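Local coordinates for O-methyltransferase family 2 (PDB 5I2H), which probably transfers a methyl group from S-adenosyl-L-methionine to a hydroxyl oxygen of its substrate, and binds the flavone apigenin in its pocket, at the interface of chains A and B. Residues are numbered along the deposited sequence; one frame, centred on the assembly and turned at random. Chains: chain A/B, O-methyltransferase family 2.

Contact 1: the interface of chains A and B. Residues chain A 21, 24-25, 165, 168, 317; chain B 109, 112.
The phenol ring of B:Tyr109 inserts between apolar side chains of chain A. A:Phe21 meets one face of it edge-on, CE1 lying 3.4 Å from B:Tyr109 CD1, and the two planes are turned 83° apart in an edge-to-face pair. On the opposite face the neighbour belongs to its own chain, B:Leu112 CD1, offset toward the rim. A:Phe24 and A:Leu165 flank the two ring edges, both displaced toward the B:Leu112 face: A:Phe24 CE2 comes within 3.7 Å of B:Tyr109 CE1, while the CD2 methyl of A:Leu165 is 3.6 Å from B:Tyr109 CE2. With CG turned away from its backbone N (chi1 -168°), B:Tyr109 reaches past these groups and delivers its hydroxyl to the polar rim. There A:Arg25 donates to B:Tyr109 OH with both terminal nitrogens, NH2 at 3.0 Å and the more bent NH1 at 3.3 Å. The oxygen lies in the guanidinium plane, which stands steeply to the phenol ring, and A:Tyr317 CD1 covers one face of the guanidinium. A phenylalanine in place of B:Tyr109 would probably keep much of the ring packing but leave both A:Arg25 donors without this acceptor. A:Leu165, A:Arg168 and A:Tyr317 also line the apigenin pocket, which places this phenol of the partner subunit beside the ligand site. Behind the contact, on the ligand-pocket side, A:Arg168 NH1 donates to A:Tyr317 OH at 3.1 Å, the hydroxyl tilted 31° from the guanidinium plane.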
# COMPACT_ATOMS: atom_id res chain seq x y z
N PHE A 21 -4.30 -8.94 4.14
CA PHE A 21 -4.61 -8.85 2.71
C PHE A 21 -4.63 -7.40 2.26
O PHE A 21 -4.12 -7.06 1.18
CB PHE A 21 -5.97 -9.50 2.40
CG PHE A 21 -5.94 -11.01 2.37
CD1 PHE A 21 -5.28 -11.69 1.32
CD2 PHE A 21 -6.57 -11.75 3.31
CE1 PHE A 21 -5.24 -13.08 1.28
CE2 PHE A 21 -6.53 -13.17 3.26
CZ PHE A 21 -5.85 -13.82 2.26
N PHE A 24 -1.21 -6.02 1.95
CA PHE A 24 -0.54 -6.67 0.84
C PHE A 24 -0.86 -6.02 -0.51
O PHE A 24 -0.05 -6.13 -1.44
CB PHE A 24 -0.90 -8.16 0.85
CG PHE A 24 -0.26 -8.96 -0.24
CD1 PHE A 24 1.10 -9.16 -0.26
CD2 PHE A 24 -1.04 -9.57 -1.21
CE1 PHE A 24 1.71 -9.91 -1.25
CE2 PHE A 24 -0.45 -10.35 -2.22
CZ PHE A 24 0.94 -10.51 -2.23
N ARG A 25 -2.03 -5.36 -0.64
CA ARG A 25 -2.37 -4.72 -1.92
C ARG A 25 -1.72 -3.36 -2.12
O ARG A 25 -2.06 -2.69 -3.10
CB ARG A 25 -3.86 -4.48 -2.08
CG ARG A 25 -4.72 -5.48 -1.50
CD ARG A 25 -4.83 -6.63 -2.38
NE ARG A 25 -5.79 -7.58 -1.84
CZ ARG A 25 -5.74 -8.86 -2.16
NH1 ARG A 25 -6.62 -9.71 -1.66
NH2 ARG A 25 -4.77 -9.29 -2.98
N LEU A 165 -4.02 -19.88 -2.90
CA LEU A 165 -5.38 -19.41 -2.63
C LEU A 165 -6.05 -20.21 -1.51
O LEU A 165 -7.00 -19.70 -0.89
CB LEU A 165 -6.23 -19.48 -3.90
CG LEU A 165 -5.64 -18.69 -5.09
CD1 LEU A 165 -6.62 -18.55 -6.24
CD2 LEU A 165 -5.11 -17.32 -4.71
N ARG A 168 -6.44 -18.49 1.98
CA ARG A 168 -7.60 -17.62 2.16
C ARG A 168 -8.86 -18.44 2.43
O ARG A 168 -9.63 -18.12 3.33
CB ARG A 168 -7.82 -16.70 0.96
CG ARG A 168 -9.07 -15.79 1.16
CD ARG A 168 -9.25 -14.76 0.05
NE ARG A 168 -9.41 -15.44 -1.25
CZ ARG A 168 -9.10 -14.91 -2.43
NH1 ARG A 168 -8.60 -13.67 -2.48
NH2 ARG A 168 -9.27 -15.62 -3.55
N TYR A 317 -7.61 -4.36 -4.67
CA TYR A 317 -7.71 -5.77 -5.05
C TYR A 317 -8.23 -5.91 -6.48
O TYR A 317 -7.77 -6.77 -7.24
CB TYR A 317 -8.61 -6.48 -4.04
CG TYR A 317 -8.81 -7.94 -4.29
CD1 TYR A 317 -7.78 -8.74 -4.76
CD2 TYR A 317 -10.03 -8.53 -4.02
CE1 TYR A 317 -7.97 -10.10 -4.97
CE2 TYR A 317 -10.23 -9.88 -4.22
CZ TYR A 317 -9.20 -10.65 -4.72
OH TYR A 317 -9.41 -12.00 -4.90
N TYR B 109 -0.15 -17.16 -0.15
CA TYR B 109 -0.74 -16.04 -0.88
C TYR B 109 0.21 -14.85 -0.92
O TYR B 109 0.43 -14.23 -1.98
CB TYR B 109 -2.07 -15.66 -0.21
CG TYR B 109 -2.92 -14.72 -1.03
CD1 TYR B 109 -2.71 -13.34 -1.01
CD2 TYR B 109 -3.95 -15.22 -1.83
CE1 TYR B 109 -3.51 -12.47 -1.78
CE2 TYR B 109 -4.73 -14.38 -2.58
CZ TYR B 109 -4.51 -13.01 -2.57
OH TYR B 109 -5.32 -12.20 -3.35
N LEU B 112 2.98 -15.03 -3.50
CA LEU B 112 2.71 -14.74 -4.90
C LEU B 112 3.47 -13.51 -5.37
O LEU B 112 3.68 -13.35 -6.59
CB LEU B 112 1.22 -14.54 -5.13
CG LEU B 112 0.43 -15.85 -5.00
CD1 LEU B 112 -1.08 -15.62 -4.92
CD2 LEU B 112 0.77 -16.81 -6.13

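Contact 2: the interface of chains A and B. Residues chain A 17, 167-168, 171; chain B 97, 104-106.
A:Asn171 reaches across to the backbone of B:Phe104, its amide ND2 donating to B:Phe104 O at 3.0 Å in a nearly straight bond (177° at H). A:Asn171 ND2 also donates to A:Gly167 O, 2.8 Å away and one turn back on the helix. Both acceptors lie close to the amide plane, which fixes the rotation of the side chain and directs ND2 at chain B. B:Phe104 O also takes a hydrogen bond from B:His97 ND1 at 3.0 Å; the two donors approach from opposite faces of the carbonyl plane, and the imidazole is thereby steadied. Onto that ring packs A:Val17, whose CB sits over the centre of the face, 3.6 Å from the centroid. A:Val17 CG2, anti to the backbone N (chi1 of 69° for CG1), spans B:His97 and B:Val106, coming 3.7 Å from B:Val106 CG2. Against A:Gly167 the fit is close as well: with no side chain there, B:Ser105 O approaches CA to 3.3 Å. The B:Phe104 side chain is held more loosely. B:Phe104 CB lies 3.6 Å from A:Asn171 OD1, and the ring edge stays near that oxygen without bonding, its plane 57° from the amide; little of the residue is buried. In the fold, chain B contributes the end of helix 92-97 and the loop leading to helix 107-110, laid against the middle of helix 154-179 of chain A, with A:Val17 just ahead of helix 18-24.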
# COMPACT_ATOMS: atom_id res chain seq x y z
N VAL A 17 -7.63 -12.37 9.49
CA VAL A 17 -6.49 -12.15 8.60
C VAL A 17 -6.70 -10.96 7.67
O VAL A 17 -5.75 -10.50 7.02
CB VAL A 17 -6.25 -13.44 7.78
CG1 VAL A 17 -7.41 -13.66 6.78
CG2 VAL A 17 -4.88 -13.40 7.04
N GLY A 167 -5.04 -20.87 1.44
CA GLY A 167 -4.91 -20.23 2.74
C GLY A 167 -6.04 -19.25 3.01
O GLY A 167 -6.59 -19.19 4.12
N ARG A 168 -6.44 -18.49 1.98
CA ARG A 168 -7.60 -17.62 2.16
C ARG A 168 -8.86 -18.44 2.43
O ARG A 168 -9.63 -18.12 3.33
CB ARG A 168 -7.82 -16.70 0.96
CG ARG A 168 -9.07 -15.79 1.16
CD ARG A 168 -9.25 -14.76 0.05
NE ARG A 168 -9.41 -15.44 -1.25
CZ ARG A 168 -9.10 -14.91 -2.43
NH1 ARG A 168 -8.60 -13.67 -2.48
NH2 ARG A 168 -9.27 -15.62 -3.55
N ASN A 171 -9.35 -19.58 5.92
CA ASN A 171 -9.78 -18.51 6.81
C ASN A 171 -11.24 -18.13 6.63
O ASN A 171 -11.86 -17.65 7.59
CB ASN A 171 -8.93 -17.26 6.60
CG ASN A 171 -7.61 -17.36 7.33
OD1 ASN A 171 -7.52 -17.00 8.52
ND2 ASN A 171 -6.57 -17.89 6.65
N HIS B 97 -1.30 -16.35 10.98
CA HIS B 97 -1.48 -16.24 9.54
C HIS B 97 -0.19 -16.16 8.74
O HIS B 97 -0.26 -16.24 7.51
CB HIS B 97 -2.35 -15.00 9.22
CG HIS B 97 -3.63 -15.00 9.99
ND1 HIS B 97 -4.59 -15.98 9.81
CD2 HIS B 97 -4.12 -14.15 10.92
CE1 HIS B 97 -5.59 -15.75 10.64
NE2 HIS B 97 -5.34 -14.64 11.31
N PHE B 104 -4.29 -21.65 9.53
CA PHE B 104 -4.84 -20.41 8.95
C PHE B 104 -3.77 -19.55 8.29
O PHE B 104 -3.99 -18.34 8.06
CB PHE B 104 -5.59 -19.63 10.02
CG PHE B 104 -6.72 -20.41 10.60
CD1 PHE B 104 -7.84 -20.67 9.83
CD2 PHE B 104 -6.64 -20.93 11.90
CE1 PHE B 104 -8.91 -21.41 10.37
CE2 PHE B 104 -7.69 -21.69 12.44
CZ PHE B 104 -8.83 -21.92 11.68
N SER B 105 -2.64 -20.15 7.92
CA SER B 105 -1.60 -19.41 7.21
C SER B 105 -2.07 -18.88 5.86
O SER B 105 -2.72 -19.58 5.07
CB SER B 105 -0.39 -20.32 6.96
OG SER B 105 0.61 -19.58 6.28
N VAL B 106 -1.65 -17.66 5.53
CA VAL B 106 -1.77 -17.18 4.17
C VAL B 106 -0.39 -16.86 3.59
O VAL B 106 -0.26 -16.04 2.69
CB VAL B 106 -2.72 -15.97 4.08
CG1 VAL B 106 -4.14 -16.37 4.57
CG2 VAL B 106 -2.16 -14.76 4.88

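Contact 1 and contact 2 are neighbouring patches of one two-fold interface, their C-alpha centres about 10 Å apart. A:Arg168 belongs to both, and helix 154-179 of chain A runs through the two sites. On chain B, the loop used in contact 2 leads directly into helix 107-110, which supplies the tyrosine of contact 1. Docking of that loop could therefore help to position the tyrosine beside the apigenin pocket. Two-fold symmetry repeats both contacts with the chains exchanged, consistent with the dimerisation expected of this family, and each subunit may help to shape its partner's apigenin pocket.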